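Local coordinates for glycosylation Associate Protein 2 (Streptococcus agalactiae serotype V, PDB 6OYC) that probably acts with its Gap1 and Gap3 partners in the glycosylation and accessory Sec export of a serine-rich repeat adhesin, at residues Leu158-Gln163 against Val252-Leu257; Ile198-Val203 against Val242-Lys247. All coordinates share one frame; numbering follows the deposited sequence.

Reading from the N terminus, strand 157-165, which follows 149-153 in the first sheet, supplies one side of interaction 1 with its first half; the chain then crosses to a second sheet in strand 168-180 and returns in strand 185-195. Strand 198-208 follows, and interaction 2 closes the smaller loop when 242-247 comes back antiparallel to 198-203. A few residues later strand 251-262 turns into the first sheet again and pairs with 158-161, so that interaction 1 closes a larger loop with interaction 2 nested inside it. The two sheets face each other: Leu254 CD2 lies 4.1 Å from Leu244 CD1, and Val252 CG2 packs on Ile198 CD1.

Interaction 1: Leu158-Gln163 against Val252-Leu257; sequences LELEGQ and VKLGPL
Leu158-Glu161 and Val252-Leu257 run antiparallel, their axes 4.7 Å apart and 161° between directions, with Leu158 facing Leu254 and Leu160 facing Val252 as hydrogen-bonded pairs. Each pair is joined by two backbone bonds, among them Leu254 N to Leu158 O at 2.7 Å and Val252 N to Leu160 O at 2.8 Å. Between them Glu159 and Lys253 form a non-hydrogen-bonded pair, where Glu159 CA also approaches Val252 O at 3.3 Å in a CA-H...O contact. These two side chains lie side by side and point the same way. Glu159 CG, anti to the backbone N (chi1 -161°), rests 3.7 Å from Lys253 CG, and the extended chain carries OE2 to within 3.2 Å of Lys253 CE. The charges meet less closely: OE2 of Glu159 to NZ of Lys253 is a long salt bridge of 3.8 Å; the lysine bends at its last torsion (chi4 74°), and NZ has a second partner in Glu195 on strand 185-195. Strand 251-262 is an inner strand of one sheet in a β-sandwich, flanked by 157-165 and 185-195. On the other face Leu158, Leu160, Val252 and Leu254 are buried. Leu160 CD1 reaches Leu254 CD1 diagonally, 4.3 Å away, and both leucines lie against Leu172 of strand 168-180 in the opposing sheet. The chain turns a corner at Gly162, which still bonds Gly250 through the backbone.

Interaction 2: Ile198-Val203 against Val242-Lys247; sequences IDIRLV and VKLFAK
Val203 and Phe245 meet diagonally on the partly exposed face of an antiparallel pair in which Asp199, Arg201 and Val203 face Lys247, Phe245 and Lys243 through six backbone hydrogen bonds. From CB onward the phenylalanine runs beside the opposite strand: its CB lies 3.8 Å from Arg201 O and 4.3 Å from Arg201 CB. CG stands anti to its own carbonyl carbon (chi1 -65°), and from there CD1 passes 3.8 Å from Val203 CG2, with Arg201 O near the ring plane at its edge. Phe245 CE1 comes closest to the valine, 3.6 Å from Val203 CG2, which approaches the ring obliquely. Further along this face Asp199 OD2 touches Lys247 CE at 3.7 Å, although the charged atoms stay beyond salt-bridge range. On the buried face Leu202 CD1 reaches over Lys243 O to Val242 CG1, 3.8 Å away, and Ile200 CG2 meets Ala246 CB at 4.1 Å. Arg201 turns its guanidinium to Glu222, and Lys243 NZ bonds Ser205 OG. Both strands are internal to their sheet, with 215-222 beside 198-208 and 168-180 beside 238-247, while Ile200 packs on His192 and Ile194 of strand 185-195 in the facing sheet.

Interaction 1: Leu158-Gln163 against Val252-Leu257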
# COMPACT_ATOMS: atom_id res chain seq x y z
N LEU B 158 -9.59 13.68 16.47
CA LEU B 158 -10.10 14.90 17.06
C LEU B 158 -11.60 14.96 16.81
O LEU B 158 -12.07 14.73 15.69
CB LEU B 158 -9.41 16.14 16.48
CG LEU B 158 -10.09 17.48 16.74
CD1 LEU B 158 -10.27 17.76 18.23
CD2 LEU B 158 -9.30 18.61 16.07
N GLU B 159 -12.34 15.28 17.86
CA GLU B 159 -13.79 15.26 17.87
C GLU B 159 -14.28 16.66 18.22
O GLU B 159 -13.94 17.19 19.28
CB GLU B 159 -14.29 14.23 18.88
CG GLU B 159 -15.71 13.77 18.69
CD GLU B 159 -16.08 12.69 19.69
OE1 GLU B 159 -15.21 12.33 20.53
OE2 GLU B 159 -17.23 12.21 19.64
N LEU B 160 -15.08 17.24 17.32
CA LEU B 160 -15.66 18.56 17.51
C LEU B 160 -17.17 18.42 17.48
O LEU B 160 -17.72 17.79 16.57
CB LEU B 160 -15.20 19.53 16.44
CG LEU B 160 -13.68 19.61 16.38
CD1 LEU B 160 -13.17 19.90 14.98
CD2 LEU B 160 -13.21 20.67 17.36
N GLU B 161 -17.85 19.04 18.45
CA GLU B 161 -19.30 18.98 18.51
C GLU B 161 -19.88 20.35 18.86
O GLU B 161 -19.42 20.99 19.81
CB GLU B 161 -19.75 17.93 19.53
CG GLU B 161 -21.25 17.83 19.69
CD GLU B 161 -21.65 16.66 20.57
OE1 GLU B 161 -20.77 16.07 21.23
OE2 GLU B 161 -22.86 16.33 20.58
N GLY B 162 -20.89 20.77 18.11
CA GLY B 162 -21.62 22.00 18.43
C GLY B 162 -22.27 22.60 17.19
O GLY B 162 -22.68 21.88 16.27
N GLN B 163 -22.36 23.92 17.19
CA GLN B 163 -22.88 24.68 16.07
C GLN B 163 -21.74 25.34 15.31
O GLN B 163 -20.94 26.07 15.91
CB GLN B 163 -23.87 25.73 16.55
CG GLN B 163 -24.89 25.16 17.54
CD GLN B 163 -26.29 25.08 16.96
OE1 GLN B 163 -26.47 24.91 15.76
NE2 GLN B 163 -27.30 25.18 17.83
N VAL B 252 -18.09 16.35 14.18
CA VAL B 252 -17.04 15.99 13.23
C VAL B 252 -15.98 15.23 14.02
O VAL B 252 -15.58 15.68 15.10
CB VAL B 252 -16.43 17.24 12.57
CG1 VAL B 252 -15.58 16.85 11.37
CG2 VAL B 252 -17.52 18.24 12.20
N LYS B 253 -15.56 14.08 13.50
CA LYS B 253 -14.41 13.35 14.00
C LYS B 253 -13.37 13.33 12.90
O LYS B 253 -13.63 12.78 11.83
CB LYS B 253 -14.75 11.91 14.41
CG LYS B 253 -15.73 11.77 15.56
CD LYS B 253 -15.53 10.42 16.27
CE LYS B 253 -16.60 10.15 17.33
NZ LYS B 253 -17.94 9.78 16.77
N LEU B 254 -12.21 13.92 13.15
CA LEU B 254 -11.12 13.96 12.19
C LEU B 254 -10.04 12.98 12.58
O LEU B 254 -9.64 12.93 13.75
CB LEU B 254 -10.54 15.37 12.10
CG LEU B 254 -11.56 16.41 11.65
CD1 LEU B 254 -11.03 17.81 11.87
CD2 LEU B 254 -11.92 16.20 10.18
N GLY B 255 -9.55 12.22 11.61
CA GLY B 255 -8.38 11.41 11.82
C GLY B 255 -7.21 11.95 11.02
O GLY B 255 -7.20 13.12 10.63
N PRO B 256 -6.20 11.12 10.76
CA PRO B 256 -5.05 11.61 10.00
C PRO B 256 -5.46 12.14 8.63
O PRO B 256 -6.40 11.64 8.00
CB PRO B 256 -4.17 10.36 9.85
CG PRO B 256 -4.68 9.38 10.87
CD PRO B 256 -6.14 9.68 11.01
N LEU B 257 -4.74 13.15 8.18
CA LEU B 257 -4.79 13.59 6.79
C LEU B 257 -3.58 12.98 6.08
O LEU B 257 -2.43 13.31 6.39
CB LEU B 257 -4.78 15.12 6.69
CG LEU B 257 -4.43 15.72 5.33
CD1 LEU B 257 -5.51 15.35 4.32
CD2 LEU B 257 -4.27 17.24 5.42

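Interaction 2: Ile198-Val203 against Val242-Lys247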
# COMPACT_ATOMS: atom_id res chain seq x y z
N ILE B 198 -24.22 18.31 9.37
CA ILE B 198 -22.99 19.07 9.22
C ILE B 198 -22.50 18.92 7.80
O ILE B 198 -22.51 17.82 7.24
CB ILE B 198 -21.88 18.61 10.18
CG1 ILE B 198 -22.38 18.60 11.60
CG2 ILE B 198 -20.66 19.52 10.05
CD1 ILE B 198 -21.23 18.72 12.56
N ASP B 199 -22.04 20.01 7.22
CA ASP B 199 -21.28 19.95 5.99
C ASP B 199 -19.90 20.53 6.28
O ASP B 199 -19.78 21.51 7.02
CB ASP B 199 -22.00 20.73 4.87
CG ASP B 199 -23.33 20.08 4.46
OD1 ASP B 199 -23.64 18.97 4.94
OD2 ASP B 199 -24.07 20.68 3.65
N ILE B 200 -18.87 19.89 5.76
CA ILE B 200 -17.52 20.42 5.89
C ILE B 200 -16.94 20.64 4.50
O ILE B 200 -17.24 19.90 3.55
CB ILE B 200 -16.60 19.50 6.72
CG1 ILE B 200 -16.46 18.14 6.08
CG2 ILE B 200 -17.12 19.37 8.15
CD1 ILE B 200 -15.45 17.26 6.77
N ARG B 201 -16.11 21.68 4.39
CA ARG B 201 -15.41 22.04 3.17
C ARG B 201 -13.92 22.22 3.45
O ARG B 201 -13.53 22.94 4.38
CB ARG B 201 -15.97 23.32 2.55
CG ARG B 201 -15.12 23.80 1.38
CD ARG B 201 -15.58 25.14 0.82
NE ARG B 201 -16.89 25.03 0.20
CZ ARG B 201 -17.80 26.00 0.14
NH1 ARG B 201 -17.54 27.20 0.65
NH2 ARG B 201 -18.96 25.77 -0.45
N LEU B 202 -13.10 21.60 2.63
CA LEU B 202 -11.65 21.74 2.71
C LEU B 202 -11.20 22.72 1.64
O LEU B 202 -11.52 22.55 0.46
CB LEU B 202 -11.00 20.37 2.48
CG LEU B 202 -9.71 20.02 3.20
CD1 LEU B 202 -9.88 20.17 4.70
CD2 LEU B 202 -9.32 18.61 2.82
N VAL B 203 -10.46 23.75 2.04
CA VAL B 203 -9.86 24.70 1.11
C VAL B 203 -8.35 24.47 1.09
O VAL B 203 -7.71 24.39 2.14
CB VAL B 203 -10.20 26.16 1.47
CG1 VAL B 203 -9.46 27.11 0.56
CG2 VAL B 203 -11.70 26.38 1.38
N VAL B 242 -3.78 24.15 4.19
CA VAL B 242 -5.06 23.44 4.25
C VAL B 242 -5.90 24.07 5.34
O VAL B 242 -5.42 24.21 6.48
CB VAL B 242 -4.86 21.93 4.52
CG1 VAL B 242 -6.22 21.23 4.64
CG2 VAL B 242 -4.05 21.32 3.41
N LYS B 243 -7.13 24.47 4.99
CA LYS B 243 -8.13 25.02 5.90
C LYS B 243 -9.41 24.20 5.80
O LYS B 243 -9.77 23.72 4.73
CB LYS B 243 -8.44 26.50 5.57
CG LYS B 243 -7.24 27.43 5.64
CD LYS B 243 -7.32 28.54 4.59
CE LYS B 243 -6.61 28.16 3.29
NZ LYS B 243 -6.29 29.38 2.48
N LEU B 244 -10.12 24.06 6.91
CA LEU B 244 -11.41 23.37 6.92
C LEU B 244 -12.50 24.35 7.37
O LEU B 244 -12.31 25.08 8.35
CB LEU B 244 -11.36 22.13 7.81
CG LEU B 244 -12.62 21.25 7.94
CD1 LEU B 244 -12.25 19.87 8.36
CD2 LEU B 244 -13.52 21.79 9.01
N PHE B 245 -13.60 24.38 6.63
CA PHE B 245 -14.80 25.14 6.96
C PHE B 245 -15.93 24.16 7.26
O PHE B 245 -15.93 23.02 6.79
CB PHE B 245 -15.23 26.07 5.82
CG PHE B 245 -14.25 27.16 5.51
CD1 PHE B 245 -13.03 26.89 4.92
CD2 PHE B 245 -14.56 28.48 5.79
CE1 PHE B 245 -12.13 27.91 4.65
CE2 PHE B 245 -13.66 29.50 5.51
CZ PHE B 245 -12.46 29.21 4.94
N ALA B 246 -16.90 24.62 8.05
CA ALA B 246 -18.03 23.80 8.44
C ALA B 246 -19.26 24.68 8.58
O ALA B 246 -19.18 25.91 8.72
CB ALA B 246 -17.78 23.06 9.76
N LYS B 247 -20.42 24.03 8.55
CA LYS B 247 -21.69 24.66 8.82
C LYS B 247 -22.67 23.61 9.34
O LYS B 247 -22.52 22.41 9.07
CB LYS B 247 -22.25 25.35 7.57
CG LYS B 247 -22.54 24.43 6.40
CD LYS B 247 -23.27 25.21 5.33
CE LYS B 247 -23.69 24.35 4.17
NZ LYS B 247 -24.61 25.14 3.29